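Local coordinates for beta-galactosidase BgaB (Bifidobacterium adolescentis, PDB 5VYM), which hydrolyses terminal non-reducing beta-D-galactose residues of beta-D-galactosides, acting most strongly on Gal(beta1-4)Gal and oligosaccharides that contain it, at residues A8-A13 / Y56-Y61; D37-F42 / G46-I51. All coordinates share one frame; numbering follows the deposited sequence.

Interaction 1 (A8-A13 / Y56-Y61)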
ATOM      1  N   ALA B   8      15.584   4.328 -13.880  1.00 39.44           N
ATOM      2  CA  ALA B   8      16.358   5.195 -13.003  1.00 34.52           C
ATOM      3  C   ALA B   8      16.767   4.412 -11.765  1.00 32.73           C
ATOM      4  O   ALA B   8      15.920   3.820 -11.089  1.00 36.17           O
ATOM      5  CB  ALA B   8      15.559   6.438 -12.601  1.00 24.64           C
ATOM      6  N   ILE B   9      18.064   4.399 -11.481  1.00 31.92           N
ATOM      7  CA  ILE B   9      18.583   3.840 -10.239  1.00 26.85           C
ATOM      8  C   ILE B   9      18.711   4.980  -9.239  1.00 30.01           C
ATOM      9  O   ILE B   9      19.475   5.925  -9.460  1.00 32.76           O
ATOM     10  CB  ILE B   9      19.928   3.138 -10.462  1.00 31.86           C
ATOM     11  CG1 ILE B   9      19.772   2.025 -11.499  1.00 36.60           C
ATOM     12  CG2 ILE B   9      20.465   2.585  -9.150  1.00 39.12           C
ATOM     13  CD1 ILE B   9      21.066   1.340 -11.859  1.00 33.69           C
ATOM     14  N   LEU B  10      17.953   4.903  -8.149  1.00 30.96           N
ATOM     15  CA  LEU B  10      17.875   6.008  -7.207  1.00 28.45           C
ATOM     16  C   LEU B  10      19.050   5.985  -6.242  1.00 33.84           C
ATOM     17  O   LEU B  10      19.441   4.928  -5.736  1.00 33.91           O
ATOM     18  CB  LEU B  10      16.562   5.957  -6.430  1.00 22.38           C
ATOM     19  CG  LEU B  10      15.289   5.950  -7.277  1.00 29.59           C
ATOM     20  CD1 LEU B  10      14.076   6.168  -6.390  1.00 28.67           C
ATOM     21  CD2 LEU B  10      15.357   6.999  -8.380  1.00 23.71           C
ATOM     22  N   PHE B  11      19.611   7.165  -5.988  1.00 30.03           N
ATOM     23  CA  PHE B  11      20.737   7.331  -5.078  1.00 30.50           C
ATOM     24  C   PHE B  11      20.301   8.150  -3.871  1.00 31.76           C
ATOM     25  O   PHE B  11      19.775   9.258  -4.022  1.00 35.66           O
ATOM     26  CB  PHE B  11      21.917   8.008  -5.778  1.00 34.55           C
ATOM     27  CG  PHE B  11      23.016   8.420  -4.844  1.00 40.84           C
ATOM     28  CD1 PHE B  11      23.775   7.466  -4.185  1.00 38.70           C
ATOM     29  CD2 PHE B  11      23.291   9.759  -4.625  1.00 42.97           C
ATOM     30  CE1 PHE B  11      24.787   7.840  -3.320  1.00 41.07           C
ATOM     31  CE2 PHE B  11      24.304  10.141  -3.762  1.00 52.39           C
ATOM     32  CZ  PHE B  11      25.052   9.179  -3.109  1.00 47.36           C
ATOM     33  N   SER B  12      20.526   7.603  -2.679  1.00 21.32           N
ATOM     34  CA  SER B  12      20.191   8.254  -1.417  1.00 27.99           C
ATOM     35  C   SER B  12      21.486   8.564  -0.678  1.00 32.78           C
ATOM     36  O   SER B  12      22.175   7.649  -0.216  1.00 36.35           O
ATOM     37  CB  SER B  12      19.279   7.370  -0.572  1.00 33.17           C
ATOM     38  OG  SER B  12      19.185   7.860   0.754  1.00 42.25           O
ATOM     39  N   ALA B  13      21.813   9.854  -0.569  1.00 32.12           N
ATOM     40  CA  ALA B  13      23.023  10.251   0.144  1.00 38.95           C
ATOM     41  C   ALA B  13      22.963   9.833   1.608  1.00 37.17           C
ATOM     42  O   ALA B  13      23.969   9.390   2.176  1.00 35.59           O
ATOM     43  CB  ALA B  13      23.234  11.761   0.025  1.00 26.37           C
ATOM     44  N   TYR B  56      15.119  13.879  -6.455  1.00 41.92           N
ATOM     45  CA  TYR B  56      14.734  14.478  -7.723  1.00 42.13           C
ATOM     46  C   TYR B  56      13.417  13.890  -8.226  1.00 42.90           C
ATOM     47  O   TYR B  56      12.902  12.897  -7.705  1.00 41.77           O
ATOM     48  CB  TYR B  56      15.834  14.290  -8.768  1.00 48.38           C
ATOM     49  CG  TYR B  56      17.039  15.187  -8.572  1.00 54.75           C
ATOM     50  CD1 TYR B  56      18.101  15.159  -9.467  1.00 65.60           C
ATOM     51  CD2 TYR B  56      17.115  16.060  -7.495  1.00 52.69           C
ATOM     52  CE1 TYR B  56      19.204  15.976  -9.294  1.00 63.14           C
ATOM     53  CE2 TYR B  56      18.213  16.878  -7.313  1.00 57.31           C
ATOM     54  CZ  TYR B  56      19.255  16.832  -8.215  1.00 63.31           C
ATOM     55  OH  TYR B  56      20.350  17.646  -8.038  1.00 75.09           O
ATOM     56  N   ASP B  57      12.872  14.525  -9.262  1.00 42.52           N
ATOM     57  CA  ASP B  57      11.597  14.124  -9.856  1.00 43.38           C
ATOM     58  C   ASP B  57      11.864  13.030 -10.882  1.00 48.28           C
ATOM     59  O   ASP B  57      12.210  13.311 -12.033  1.00 54.38           O
ATOM     60  CB  ASP B  57      10.903  15.326 -10.488  1.00 45.17           C
ATOM     61  CG  ASP B  57       9.559  14.976 -11.103  1.00 48.36           C
ATOM     62  OD1 ASP B  57       9.041  13.872 -10.837  1.00 49.31           O
ATOM     63  OD2 ASP B  57       9.019  15.813 -11.857  1.00 55.92           O
ATOM     64  N   TRP B  58      11.697  11.773 -10.469  1.00 38.98           N
ATOM     65  CA  TRP B  58      11.845  10.629 -11.359  1.00 35.80           C
ATOM     66  C   TRP B  58      10.503  10.046 -11.784  1.00 35.84           C
ATOM     67  O   TRP B  58      10.440   8.878 -12.180  1.00 33.76           O
ATOM     68  CB  TRP B  58      12.706   9.551 -10.700  1.00 35.04           C
ATOM     69  CG  TRP B  58      12.516   9.446  -9.218  1.00 35.41           C
ATOM     70  CD1 TRP B  58      13.349   9.929  -8.253  1.00 32.94           C
ATOM     71  CD2 TRP B  58      11.425   8.820  -8.531  1.00 33.55           C
ATOM     72  NE1 TRP B  58      12.846   9.644  -7.007  1.00 32.59           N
ATOM     73  CE2 TRP B  58      11.667   8.962  -7.150  1.00 33.30           C
ATOM     74  CE3 TRP B  58      10.270   8.153  -8.947  1.00 29.84           C
ATOM     75  CZ2 TRP B  58      10.796   8.462  -6.184  1.00 26.67           C
ATOM     76  CZ3 TRP B  58       9.406   7.658  -7.987  1.00 31.48           C
ATOM     77  CH2 TRP B  58       9.674   7.816  -6.622  1.00 26.39           C
ATOM     78  N   SER B  59       9.431  10.838 -11.713  1.00 34.43           N
ATOM     79  CA  SER B  59       8.106  10.345 -12.072  1.00 47.36           C
ATOM     80  C   SER B  59       7.980  10.037 -13.558  1.00 38.50           C
ATOM     81  O   SER B  59       7.096   9.265 -13.944  1.00 38.33           O
ATOM     82  CB  SER B  59       7.039  11.362 -11.664  1.00 42.35           C
ATOM     83  OG  SER B  59       7.223  12.592 -12.344  1.00 37.27           O
ATOM     84  N   SER B  60       8.839  10.618 -14.398  1.00 38.92           N
ATOM     85  CA  SER B  60       8.773  10.390 -15.835  1.00 43.29           C
ATOM     86  C   SER B  60       9.437   9.088 -16.265  1.00 39.97           C
ATOM     87  O   SER B  60       9.266   8.678 -17.417  1.00 42.51           O
ATOM     88  CB  SER B  60       9.412  11.565 -16.583  1.00 42.31           C
ATOM     89  OG  SER B  60      10.741  11.789 -16.143  1.00 51.97           O
ATOM     90  N   TYR B  61      10.188   8.434 -15.383  1.00 34.85           N
ATOM     91  CA  TYR B  61      10.781   7.150 -15.722  1.00 33.98           C
ATOM     92  C   TYR B  61       9.724   6.050 -15.685  1.00 37.68           C
ATOM     93  O   TYR B  61       8.648   6.201 -15.099  1.00 46.56           O
ATOM     94  CB  TYR B  61      11.923   6.811 -14.761  1.00 31.52           C
ATOM     95  CG  TYR B  61      13.181   7.618 -14.986  1.00 31.97           C
ATOM     96  CD1 TYR B  61      13.341   8.869 -14.403  1.00 33.12           C
ATOM     97  CD2 TYR B  61      14.210   7.130 -15.780  1.00 37.12           C
ATOM     98  CE1 TYR B  61      14.489   9.610 -14.606  1.00 32.98           C
ATOM     99  CE2 TYR B  61      15.362   7.865 -15.990  1.00 37.43           C
ATOM    100  CZ  TYR B  61      15.496   9.104 -15.401  1.00 38.16           C
ATOM    101  OH  TYR B  61      16.641   9.839 -15.608  1.00 39.14           O
TER
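Ala-8 and Leu-10, on one side of strand 7-11 in the parallel sheet of the trimerisation domain, each point a side chain at an aromatic ring of the 56-61 loop. Both meetings are CH-pi contacts. Ala-8 CB stands almost squarely over the Tyr-61 ring, 3.5 Å from its centroid and 9° off the normal, and all six ring carbons lie within 4 Å of it. Leu-10 straddles the pyrrole part of Trp-58: Leu-10 CD2 lies over Trp-58 CD1 and CG, Leu-10 CD1 over Trp-58 NE1 and CE2, and Leu-10 CD2 is 3.8 Å from the centroid of the Trp-58 five-membered ring. Leu-10 and Trp-58 cross at about a right angle.

The indole reaches this place with CG between backbone N and carbonyl carbon, chi1 35°. Its NE1 is satisfied by Leu-54 O, which probably helps fix the ring's rotation, and Phe-83 meets the indole edge-to-face. A type I turn from Trp-58 to Tyr-61 brings the two rings to the same strand. Overlapping its start, an Asx turn at Asp-57 orders the exposed side of the loop: Asp-57 OD1 accepts from both Ser-59 OG, at 2.7 Å, and Ser-59 N, at 3.2 Å.

Interaction 2 (D37-F42 / G46-I51); sequences DWYRAF and GSRADI
Helix 31-44 ends in a Schellman motif, with Ser-47 N donating to Phe-42 O at 3.1 Å and Gly-46, at positive phi, as the C-prime residue, so the chain reverses into strand 50-53. Back on the helix, Tyr-39 carries the side-chain contact. Its CG lies anti to the backbone N (chi1 177°), which swings the ring from the helix flank to Arg-48. The Arg-48 chain, extended from CG to NE, brings NE to 2.7 Å from Tyr-39 OH, a weak bond since the N-H angle is only 124°. Ring and guanidinium planes stand 86° apart, with Tyr-39 CE2 over the guanidinium face. Arg-48 NH1 lies in a salt bridge with Asp-50 OD1, which holds the guanidinium from its edge. At the other end of the phenol, Ile-51 CD1 packs 3.9 Å from Tyr-39 CD2. One water sits over a face of the Tyr-39 ring, toward its rim, and joins Tyr-39 O to Ala-49 N. A leucine in place of Tyr-39 would probably leave Arg-48 NE without its weak hydroxyl bond, the guanidinium then relying on Asp-50. Deeper in, Phe-42 CG meets Ala-49 CB at 3.9 Å. Phe-42 and Ala-49 both continue onto Thr-7 of strand 7-11, while Trp-38, Ala-41 and Phe-42 pack against helix 214-225 of the second subunit, leaving helix 31-44 between the parallel sheet and that subunit.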
ATOM      1  N   ASP B  37      26.833  -1.558  -9.239  1.00 37.74           N
ATOM      2  CA  ASP B  37      26.595  -2.902  -9.756  1.00 45.23           C
ATOM      3  C   ASP B  37      25.320  -2.956 -10.589  1.00 43.95           C
ATOM      4  O   ASP B  37      25.296  -3.574 -11.660  1.00 42.31           O
ATOM      5  CB  ASP B  37      26.531  -3.904  -8.604  1.00 55.13           C
ATOM      6  CG  ASP B  37      27.892  -4.178  -7.993  1.00 53.64           C
ATOM      7  OD1 ASP B  37      28.893  -3.622  -8.492  1.00 53.47           O
ATOM      8  OD2 ASP B  37      27.960  -4.952  -7.014  1.00 54.60           O
ATOM      9  N   TRP B  38      24.250  -2.312 -10.117  1.00 41.71           N
ATOM     10  CA  TRP B  38      23.023  -2.259 -10.904  1.00 35.98           C
ATOM     11  C   TRP B  38      23.208  -1.439 -12.174  1.00 41.71           C
ATOM     12  O   TRP B  38      22.598  -1.751 -13.203  1.00 37.12           O
ATOM     13  CB  TRP B  38      21.879  -1.692 -10.064  1.00 33.26           C
ATOM     14  CG  TRP B  38      21.232  -2.703  -9.165  1.00 39.84           C
ATOM     15  CD1 TRP B  38      21.586  -3.006  -7.882  1.00 35.37           C
ATOM     16  CD2 TRP B  38      20.114  -3.541  -9.482  1.00 36.95           C
ATOM     17  NE1 TRP B  38      20.757  -3.981  -7.380  1.00 37.68           N
ATOM     18  CE2 TRP B  38      19.846  -4.327  -8.343  1.00 38.71           C
ATOM     19  CE3 TRP B  38      19.315  -3.705 -10.619  1.00 41.18           C
ATOM     20  CZ2 TRP B  38      18.812  -5.262  -8.308  1.00 42.33           C
ATOM     21  CZ3 TRP B  38      18.290  -4.634 -10.581  1.00 43.98           C
ATOM     22  CH2 TRP B  38      18.046  -5.400  -9.434  1.00 41.59           C
ATOM     23  N   TYR B  39      24.038  -0.394 -12.126  1.00 41.76           N
ATOM     24  CA  TYR B  39      24.285   0.404 -13.323  1.00 39.74           C
ATOM     25  C   TYR B  39      24.978  -0.426 -14.396  1.00 39.70           C
ATOM     26  O   TYR B  39      24.569  -0.423 -15.563  1.00 40.16           O
ATOM     27  CB  TYR B  39      25.116   1.641 -12.978  1.00 36.57           C
ATOM     28  CG  TYR B  39      25.469   2.477 -14.188  1.00 35.50           C
ATOM     29  CD1 TYR B  39      26.641   2.245 -14.900  1.00 33.37           C
ATOM     30  CD2 TYR B  39      24.627   3.491 -14.627  1.00 36.10           C
ATOM     31  CE1 TYR B  39      26.965   2.998 -16.011  1.00 36.02           C
ATOM     32  CE2 TYR B  39      24.944   4.250 -15.739  1.00 35.00           C
ATOM     33  CZ  TYR B  39      26.114   4.000 -16.426  1.00 40.92           C
ATOM     34  OH  TYR B  39      26.437   4.752 -17.532  1.00 44.31           O
ATOM     35  N   ARG B  40      26.040  -1.140 -14.018  1.00 37.68           N
ATOM     36  CA  ARG B  40      26.751  -1.967 -14.986  1.00 43.17           C
ATOM     37  C   ARG B  40      25.887  -3.125 -15.468  1.00 43.84           C
ATOM     38  O   ARG B  40      26.003  -3.545 -16.626  1.00 40.44           O
ATOM     39  CB  ARG B  40      28.057  -2.481 -14.380  1.00 42.89           C
ATOM     40  CG  ARG B  40      28.954  -3.198 -15.372  1.00 57.93           C
ATOM     41  CD  ARG B  40      30.421  -3.048 -15.001  1.00 76.66           C
ATOM     42  NE  ARG B  40      30.824  -1.645 -14.933  1.00 93.26           N
ATOM     43  CZ  ARG B  40      31.138  -0.904 -15.991  1.00101.18           C
ATOM     44  NH1 ARG B  40      31.092  -1.428 -17.210  1.00110.25           N
ATOM     45  NH2 ARG B  40      31.495   0.363 -15.833  1.00 92.89           N
ATOM     46  N   ALA B  41      25.013  -3.647 -14.605  1.00 48.57           N
ATOM     47  CA  ALA B  41      24.117  -4.721 -15.023  1.00 43.43           C
ATOM     48  C   ALA B  41      23.152  -4.240 -16.099  1.00 46.56           C
ATOM     49  O   ALA B  41      22.946  -4.916 -17.116  1.00 56.68           O
ATOM     50  CB  ALA B  41      23.353  -5.271 -13.819  1.00 43.79           C
ATOM     51  N   PHE B  42      22.548  -3.067 -15.893  1.00 48.53           N
ATOM     52  CA  PHE B  42      21.660  -2.512 -16.910  1.00 49.66           C
ATOM     53  C   PHE B  42      22.429  -2.142 -18.170  1.00 50.30           C
ATOM     54  O   PHE B  42      21.909  -2.277 -19.283  1.00 51.42           O
ATOM     55  CB  PHE B  42      20.918  -1.295 -16.358  1.00 36.91           C
ATOM     56  CG  PHE B  42      19.604  -1.632 -15.705  1.00 46.38           C
ATOM     57  CD1 PHE B  42      18.466  -1.823 -16.473  1.00 40.24           C
ATOM     58  CD2 PHE B  42      19.504  -1.750 -14.328  1.00 36.72           C
ATOM     59  CE1 PHE B  42      17.256  -2.132 -15.880  1.00 36.99           C
ATOM     60  CE2 PHE B  42      18.299  -2.059 -13.730  1.00 36.68           C
ATOM     61  CZ  PHE B  42      17.174  -2.251 -14.506  1.00 40.97           C
ATOM     62  N   GLY B  46      22.191  -4.108 -22.360  1.00 41.91           N
ATOM     63  CA  GLY B  46      21.746  -3.332 -23.498  1.00 42.05           C
ATOM     64  C   GLY B  46      20.692  -2.289 -23.206  1.00 54.64           C
ATOM     65  O   GLY B  46      20.172  -1.678 -24.148  1.00 58.29           O
ATOM     66  N   SER B  47      20.355  -2.061 -21.934  1.00 53.80           N
ATOM     67  CA  SER B  47      19.350  -1.070 -21.535  1.00 50.37           C
ATOM     68  C   SER B  47      19.960  -0.218 -20.425  1.00 47.76           C
ATOM     69  O   SER B  47      19.656  -0.407 -19.245  1.00 52.02           O
ATOM     70  CB  SER B  47      18.055  -1.748 -21.092  1.00 56.15           C
ATOM     71  OG  SER B  47      17.481  -2.493 -22.152  1.00 69.99           O
ATOM     72  N   ARG B  48      20.822   0.720 -20.813  1.00 40.29           N
ATOM     73  CA  ARG B  48      21.510   1.558 -19.839  1.00 37.79           C
ATOM     74  C   ARG B  48      20.513   2.382 -19.034  1.00 42.26           C
ATOM     75  O   ARG B  48      19.634   3.042 -19.597  1.00 37.65           O
ATOM     76  CB  ARG B  48      22.504   2.482 -20.539  1.00 40.53           C
ATOM     77  CG  ARG B  48      23.259   3.392 -19.583  1.00 46.43           C
ATOM     78  CD  ARG B  48      23.855   4.596 -20.294  1.00 61.78           C
ATOM     79  NE  ARG B  48      24.537   5.489 -19.361  1.00 76.91           N
ATOM     80  CZ  ARG B  48      23.930   6.435 -18.652  1.00 74.41           C
ATOM     81  NH1 ARG B  48      22.620   6.617 -18.767  1.00 70.50           N
ATOM     82  NH2 ARG B  48      24.630   7.199 -17.825  1.00 63.87           N
ATOM     83  N   ALA B  49      20.658   2.342 -17.715  1.00 40.68           N
ATOM     84  CA  ALA B  49      19.814   3.097 -16.805  1.00 39.41           C
ATOM     85  C   ALA B  49      20.540   4.346 -16.323  1.00 43.07           C
ATOM     86  O   ALA B  49      21.773   4.393 -16.281  1.00 49.32           O
ATOM     87  CB  ALA B  49      19.404   2.241 -15.604  1.00 31.99           C
ATOM     88  N   ASP B  50      19.762   5.362 -15.967  1.00 40.09           N
ATOM     89  CA  ASP B  50      20.301   6.574 -15.372  1.00 35.02           C
ATOM     90  C   ASP B  50      20.387   6.418 -13.861  1.00 37.76           C
ATOM     91  O   ASP B  50      19.634   5.655 -13.250  1.00 45.99           O
ATOM     92  CB  ASP B  50      19.434   7.787 -15.712  1.00 33.64           C
ATOM     93  CG  ASP B  50      19.313   8.021 -17.202  1.00 46.97           C
ATOM     94  OD1 ASP B  50      20.272   7.707 -17.938  1.00 58.05           O
ATOM     95  OD2 ASP B  50      18.255   8.523 -17.638  1.00 49.87           O
ATOM     96  N   ILE B  51      21.320   7.148 -13.259  1.00 32.36           N
ATOM     97  CA  ILE B  51      21.414   7.259 -11.809  1.00 28.26           C
ATOM     98  C   ILE B  51      20.861   8.621 -11.419  1.00 35.84           C
ATOM     99  O   ILE B  51      21.408   9.659 -11.811  1.00 51.60           O
ATOM    100  CB  ILE B  51      22.857   7.076 -11.319  1.00 28.54           C
ATOM    101  CG1 ILE B  51      23.368   5.683 -11.696  1.00 30.24           C
ATOM    102  CG2 ILE B  51      22.933   7.287  -9.814  1.00 19.54           C
ATOM    103  CD1 ILE B  51      24.800   5.428 -11.290  1.00 37.74           C
TER
HETATM  104  O   HOH W   1      23.280   1.422 -16.652  1.00 43.25           O

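In the fold
Strands 7-11 and 50-53 are neighbours in the parallel sheet, and through them the two interactions, whose centres lie 13 Å apart, touch directly. Ile-9 N probably bonds to Asp-50 O at 2.7 Å, and Tyr-61 OH to Asp-50 OD2; Asp-50 thus ties the aromatic loop of interaction 1 to the salt bridge of interaction 2. Ile-9 CD1 packs on the backbone of Trp-38 and Tyr-39. All four touching residues of interaction 1 are buried, and it is purely apolar across its segments. Interaction 2, nested within the loop interaction 1 closes, is partly exposed, mixes polar and apolar pairs, and is the one reached by the second subunit.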